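Local coordinates for protein methyltransferase FkbM (Methylobacillus flagellatus KT, PDB 2PY6) that is thought to be a methyltransferase of the FkbM family, probably moving a methyl group onto an acceptor that remains unidentified, at residues T380-L394 against P399-Y409. Numbering follows the deposited sequence.
Sequences TNYILSIRPDYQIGL and PDRWDTCLYFY
Phe408 slides its ring between Ile383 and Ile392, and this is where the packing is tight. Ile383 CD1 comes down from helix 375-386 over one face, 3.5 Å from Phe408 CE1, while Ile392 CG2 lies over the opposite face, toward the rim. With CG anti to its own carbonyl carbon (chi1 -65°), the phenyl stands alongside Ile392 and turns an edge to the face of Tyr390, planes 66° apart. Phe408 CB makes a CH-pi contact over the face of that same ring, 3.9 Å from its centroid; the Tyr390 hydroxyl is held elsewhere, by Pro363 O. With an alanine at this position the phenyl would be gone, which would probably open a gap between helix and sheet and leave Ile383 CD1 and Ile392 without the ring between them, though the CB over Tyr390 would stay. Farther along this face, Leu406 CD2 packs against Ile392 CG2, and Leu394 CD1 reaches Leu406 CD2 at 3.9 Å.

The backbones are zipped by four hydrogen bonds. Gly393 and Tyr407 exchange two; Gln391 N gives a 2.8 Å bond to Tyr409 O, and Tyr409 N returns one to Gln391 O.

The chain end is looser and wetter. Gln391, exposed, lays CB over the Tyr409 ring, 3.9 Å from its centroid. One water links Asp389 O to Tyr409 O, and another accepts a hydrogen bond from Tyr409 OH and donates one to Ile392 O.

Strands 392-396 and 404-408 thus form the antiparallel C-terminal hairpin, in 7-6 order, that finishes the seven-stranded sheet of a Rossmann-like class I methyltransferase fold, with helix 375-386 packed on one face.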
loop_
_atom_site.group_PDB
_atom_site.type_symbol
_atom_site.label_atom_id
_atom_site.label_comp_id
_atom_site.label_asym_id
_atom_site.label_seq_id
_atom_site.Cartn_x
_atom_site.Cartn_y
_atom_site.Cartn_z
ATOM N N THR A 380 24.481 25.862 25.039
ATOM C CA THR A 380 25.850 25.476 25.389
ATOM C C THR A 380 26.413 26.417 26.460
ATOM O O THR A 380 26.977 25.958 27.476
ATOM C CB THR A 380 26.778 25.494 24.144
ATOM O OG1 THR A 380 26.309 24.568 23.163
ATOM C CG2 THR A 380 28.160 25.082 24.504
ATOM N N ASN A 381 26.231 27.718 26.249
ATOM C CA ASN A 381 26.729 28.708 27.185
ATOM C C ASN A 381 26.109 28.516 28.557
ATOM O O ASN A 381 26.783 28.664 29.567
ATOM C CB ASN A 381 26.444 30.135 26.686
ATOM C CG ASN A 381 27.369 30.571 25.534
ATOM O OD1 ASN A 381 28.416 29.974 25.300
ATOM N ND2 ASN A 381 26.978 31.647 24.832
ATOM N N TYR A 382 24.808 28.196 28.589
ATOM C CA TYR A 382 24.135 27.987 29.861
ATOM C C TYR A 382 24.688 26.757 30.591
ATOM O O TYR A 382 25.008 26.827 31.781
ATOM C CB TYR A 382 22.594 27.916 29.747
ATOM C CG TYR A 382 22.046 27.653 31.130
ATOM C CD1 TYR A 382 22.078 28.657 32.106
ATOM C CD2 TYR A 382 21.633 26.381 31.510
ATOM C CE1 TYR A 382 21.678 28.418 33.427
ATOM C CE2 TYR A 382 21.186 26.125 32.821
ATOM C CZ TYR A 382 21.239 27.137 33.780
ATOM O OH TYR A 382 20.811 26.874 35.073
ATOM N N ILE A 383 24.738 25.629 29.897
ATOM C CA ILE A 383 25.200 24.387 30.499
ATOM C C ILE A 383 26.606 24.499 31.051
ATOM O O ILE A 383 26.866 24.010 32.137
ATOM C CB ILE A 383 25.092 23.191 29.479
ATOM C CG1 ILE A 383 23.637 22.827 29.315
ATOM C CG2 ILE A 383 25.877 21.986 29.965
ATOM C CD1 ILE A 383 23.294 22.044 28.039
ATOM N N LEU A 384 27.513 25.128 30.303
ATOM C CA LEU A 384 28.906 25.267 30.749
ATOM C C LEU A 384 29.077 26.206 31.931
ATOM O O LEU A 384 30.018 26.081 32.689
ATOM C CB LEU A 384 29.815 25.709 29.603
ATOM C CG LEU A 384 30.007 24.725 28.460
ATOM C CD1 LEU A 384 30.903 25.320 27.377
ATOM C CD2 LEU A 384 30.554 23.412 28.962
ATOM N N SER A 385 28.147 27.131 32.111
ATOM C CA SER A 385 28.201 28.060 33.224
ATOM C C SER A 385 27.847 27.329 34.531
ATOM O O SER A 385 28.212 27.771 35.610
ATOM C CB SER A 385 27.227 29.238 32.981
ATOM O OG SER A 385 25.867 28.884 33.227
ATOM N N ILE A 386 27.128 26.217 34.446
ATOM C CA ILE A 386 26.754 25.477 35.640
ATOM C C ILE A 386 27.546 24.178 35.831
ATOM O O ILE A 386 27.567 23.623 36.923
ATOM C CB ILE A 386 25.233 25.180 35.693
ATOM C CG1 ILE A 386 24.778 24.330 34.507
ATOM C CG2 ILE A 386 24.448 26.492 35.823
ATOM C CD1 ILE A 386 23.401 23.727 34.676
ATOM N N ARG A 387 28.172 23.699 34.764
ATOM C CA ARG A 387 28.974 22.485 34.801
ATOM C C ARG A 387 30.043 22.633 33.716
ATOM O O ARG A 387 29.899 22.077 32.599
ATOM C CB ARG A 387 28.074 21.295 34.520
ATOM C CG ARG A 387 28.777 19.974 34.699
ATOM C CD ARG A 387 28.922 19.638 36.156
ATOM N NE ARG A 387 30.108 18.819 36.397
ATOM C CZ ARG A 387 30.395 18.239 37.550
ATOM N NH1 ARG A 387 29.537 18.276 38.563
ATOM N NH2 ARG A 387 31.510 17.543 37.660
ATOM N N PRO A 388 31.102 23.413 34.009
ATOM C CA PRO A 388 32.120 23.735 32.984
ATOM C C PRO A 388 33.055 22.620 32.493
ATOM O O PRO A 388 33.686 22.810 31.469
ATOM C CB PRO A 388 32.943 24.880 33.628
ATOM C CG PRO A 388 32.682 24.843 35.042
ATOM C CD PRO A 388 31.386 24.077 35.296
ATOM N N ASP A 389 33.099 21.468 33.171
ATOM C CA ASP A 389 33.985 20.354 32.793
ATOM C C ASP A 389 33.403 19.391 31.734
ATOM O O ASP A 389 33.993 18.351 31.464
ATOM C CB ASP A 389 34.436 19.565 34.046
ATOM C CG ASP A 389 33.290 18.820 34.741
ATOM O OD1 ASP A 389 32.110 19.067 34.420
ATOM O OD2 ASP A 389 33.586 17.999 35.632
ATOM N N TYR A 390 32.243 19.719 31.158
ATOM C CA TYR A 390 31.674 18.868 30.115
ATOM C C TYR A 390 32.470 18.933 28.814
ATOM O O TYR A 390 33.015 19.972 28.461
ATOM C CB TYR A 390 30.271 19.300 29.733
ATOM C CG TYR A 390 29.112 18.759 30.521
ATOM C CD1 TYR A 390 28.825 17.404 30.525
ATOM C CD2 TYR A 390 28.215 19.620 31.164
ATOM C CE1 TYR A 390 27.703 16.907 31.192
ATOM C CE2 TYR A 390 27.108 19.137 31.838
ATOM C CZ TYR A 390 26.843 17.774 31.833
ATOM O OH TYR A 390 25.730 17.301 32.482
ATOM N N GLN A 391 32.527 17.806 28.118
ATOM C CA GLN A 391 33.029 17.765 26.754
ATOM C C GLN A 391 31.760 17.940 25.900
ATOM O O GLN A 391 30.670 17.564 26.338
ATOM C CB GLN A 391 33.684 16.439 26.448
ATOM C CG GLN A 391 34.890 16.176 27.321
ATOM C CD GLN A 391 35.840 15.214 26.692
ATOM O OE1 GLN A 391 35.887 14.054 27.082
ATOM N NE2 GLN A 391 36.561 15.663 25.656
ATOM N N ILE A 392 31.903 18.494 24.695
ATOM C CA ILE A 392 30.764 18.792 23.854
ATOM C C ILE A 392 30.946 18.237 22.433
ATOM O O ILE A 392 32.026 18.332 21.832
ATOM C CB ILE A 392 30.520 20.337 23.745
ATOM C CG1 ILE A 392 30.590 21.007 25.109
ATOM C CG2 ILE A 392 29.166 20.605 23.021
ATOM C CD1 ILE A 392 30.493 22.536 25.058
ATOM N N GLY A 393 29.879 17.654 21.909
ATOM C CA GLY A 393 29.853 17.166 20.518
ATOM C C GLY A 393 28.578 17.641 19.854
ATOM O O GLY A 393 27.693 18.208 20.524
ATOM N N LEU A 394 28.472 17.402 18.538
ATOM C CA LEU A 394 27.298 17.795 17.795
ATOM C C LEU A 394 27.114 16.870 16.613
ATOM O O LEU A 394 28.044 16.649 15.867
ATOM C CB LEU A 394 27.485 19.221 17.277
ATOM C CG LEU A 394 26.357 19.900 16.500
ATOM C CD1 LEU A 394 25.206 20.279 17.454
ATOM C CD2 LEU A 394 26.926 21.165 15.830
ATOM N N PRO A 399 17.874 13.933 7.031
ATOM C CA PRO A 399 18.225 14.557 5.751
ATOM C C PRO A 399 17.657 15.984 5.612
ATOM O O PRO A 399 17.852 16.590 4.583
ATOM C CB PRO A 399 17.548 13.669 4.700
ATOM C CG PRO A 399 16.906 12.563 5.445
ATOM C CD PRO A 399 16.860 12.874 6.877
ATOM N N ASP A 400 16.968 16.515 6.628
ATOM C CA ASP A 400 16.369 17.837 6.534
ATOM C C ASP A 400 16.950 18.694 7.660
ATOM O O ASP A 400 18.018 18.376 8.176
ATOM C CB ASP A 400 14.835 17.697 6.561
ATOM C CG ASP A 400 14.133 18.866 5.869
ATOM O OD1 ASP A 400 14.624 20.012 6.000
ATOM O OD2 ASP A 400 13.094 18.653 5.215
ATOM N N ARG A 401 16.278 19.769 8.054
ATOM C CA ARG A 401 16.839 20.685 9.066
ATOM C C ARG A 401 16.556 20.301 10.507
ATOM O O ARG A 401 17.087 20.891 11.442
ATOM C CB ARG A 401 16.486 22.155 8.736
ATOM C CG ARG A 401 15.049 22.494 8.522
ATOM C CD ARG A 401 14.885 23.879 7.934
ATOM N NE ARG A 401 15.227 24.938 8.873
ATOM C CZ ARG A 401 15.131 26.236 8.602
ATOM N NH1 ARG A 401 14.701 26.644 7.420
ATOM N NH2 ARG A 401 15.452 27.122 9.535
ATOM N N TRP A 402 15.826 19.215 10.692
ATOM C CA TRP A 402 15.464 18.750 12.018
ATOM C C TRP A 402 16.541 17.840 12.612
ATOM O O TRP A 402 17.243 17.133 11.908
ATOM C CB TRP A 402 14.166 17.931 11.956
ATOM C CG TRP A 402 13.213 18.360 10.869
ATOM C CD1 TRP A 402 12.711 17.578 9.852
ATOM C CD2 TRP A 402 12.718 19.688 10.632
ATOM N NE1 TRP A 402 11.894 18.327 9.043
ATOM C CE2 TRP A 402 11.887 19.625 9.491
ATOM C CE3 TRP A 402 12.883 20.915 11.287
ATOM C CZ2 TRP A 402 11.226 20.741 8.993
ATOM C CZ3 TRP A 402 12.214 22.024 10.793
ATOM C CH2 TRP A 402 11.405 21.929 9.654
ATOM N N ASP A 403 16.608 17.875 13.931
ATOM C CA ASP A 403 17.406 17.016 14.768
ATOM C C ASP A 403 18.913 17.145 14.706
ATOM O O ASP A 403 19.638 16.155 14.694
ATOM C CB ASP A 403 16.927 15.554 14.667
ATOM C CG ASP A 403 15.454 15.386 15.104
ATOM O OD1 ASP A 403 15.089 15.774 16.263
ATOM O OD2 ASP A 403 14.699 14.816 14.294
ATOM N N THR A 404 19.344 18.397 14.703
ATOM C CA THR A 404 20.698 18.741 15.002
ATOM C C THR A 404 20.671 18.616 16.533
ATOM O O THR A 404 19.778 19.135 17.168
ATOM C CB THR A 404 21.011 20.184 14.557
ATOM O OG1 THR A 404 20.808 20.283 13.148
ATOM C CG2 THR A 404 22.418 20.540 14.881
ATOM N N CYS A 405 21.602 17.871 17.112
ATOM C CA CYS A 405 21.603 17.600 18.518
ATOM C C CYS A 405 22.965 17.798 19.154
ATOM O O CYS A 405 23.955 17.300 18.653
ATOM C CB CYS A 405 21.196 16.124 18.696
ATOM S SG CYS A 405 20.918 15.622 20.394
ATOM N N LEU A 406 23.001 18.491 20.284
ATOM C CA LEU A 406 24.219 18.694 21.068
ATOM C C LEU A 406 24.358 17.539 22.021
ATOM O O LEU A 406 23.361 17.077 22.555
ATOM C CB LEU A 406 24.126 19.953 21.915
ATOM C CG LEU A 406 24.308 21.291 21.207
ATOM C CD1 LEU A 406 23.565 22.419 21.871
ATOM C CD2 LEU A 406 25.821 21.567 21.068
ATOM N N TYR A 407 25.592 17.077 22.211
ATOM C CA TYR A 407 25.916 16.047 23.192
ATOM C C TYR A 407 26.919 16.608 24.178
ATOM O O TYR A 407 27.858 17.295 23.786
ATOM C CB TYR A 407 26.500 14.826 22.519
ATOM C CG TYR A 407 25.506 14.178 21.596
ATOM C CD1 TYR A 407 24.626 13.220 22.083
ATOM C CD2 TYR A 407 25.397 14.557 20.266
ATOM C CE1 TYR A 407 23.705 12.632 21.263
ATOM C CE2 TYR A 407 24.464 13.964 19.434
ATOM C CZ TYR A 407 23.613 13.016 19.943
ATOM O OH TYR A 407 22.692 12.367 19.141
ATOM N N PHE A 408 26.670 16.351 25.455
ATOM C CA PHE A 408 27.543 16.769 26.540
ATOM C C PHE A 408 27.825 15.511 27.349
ATOM O O PHE A 408 26.898 14.788 27.760
ATOM C CB PHE A 408 26.852 17.769 27.455
ATOM C CG PHE A 408 26.511 19.070 26.796
ATOM C CD1 PHE A 408 25.335 19.204 26.069
ATOM C CD2 PHE A 408 27.330 20.178 26.957
ATOM C CE1 PHE A 408 24.997 20.424 25.483
ATOM C CE2 PHE A 408 27.003 21.385 26.356
ATOM C CZ PHE A 408 25.847 21.500 25.616
ATOM N N TYR A 409 29.094 15.264 27.606
ATOM C CA TYR A 409 29.487 14.098 28.360
ATOM C C TYR A 409 30.807 14.356 29.061
ATOM O O TYR A 409 31.354 15.488 29.106
ATOM C CB TYR A 409 29.614 12.900 27.381
ATOM C CG TYR A 409 30.594 13.168 26.265
ATOM C CD1 TYR A 409 30.195 13.817 25.091
ATOM C CD2 TYR A 409 31.912 12.789 26.369
ATOM C CE1 TYR A 409 31.097 14.086 24.085
ATOM C CE2 TYR A 409 32.827 13.048 25.332
ATOM C CZ TYR A 409 32.406 13.683 24.208
ATOM O OH TYR A 409 33.306 13.929 23.202
ATOM O OXT TYR A 409 31.374 13.366 29.539
HETATM O O HOH W 1 33.813 15.753 30.648
HETATM O O HOH W 2 32.507 15.774 21.206
#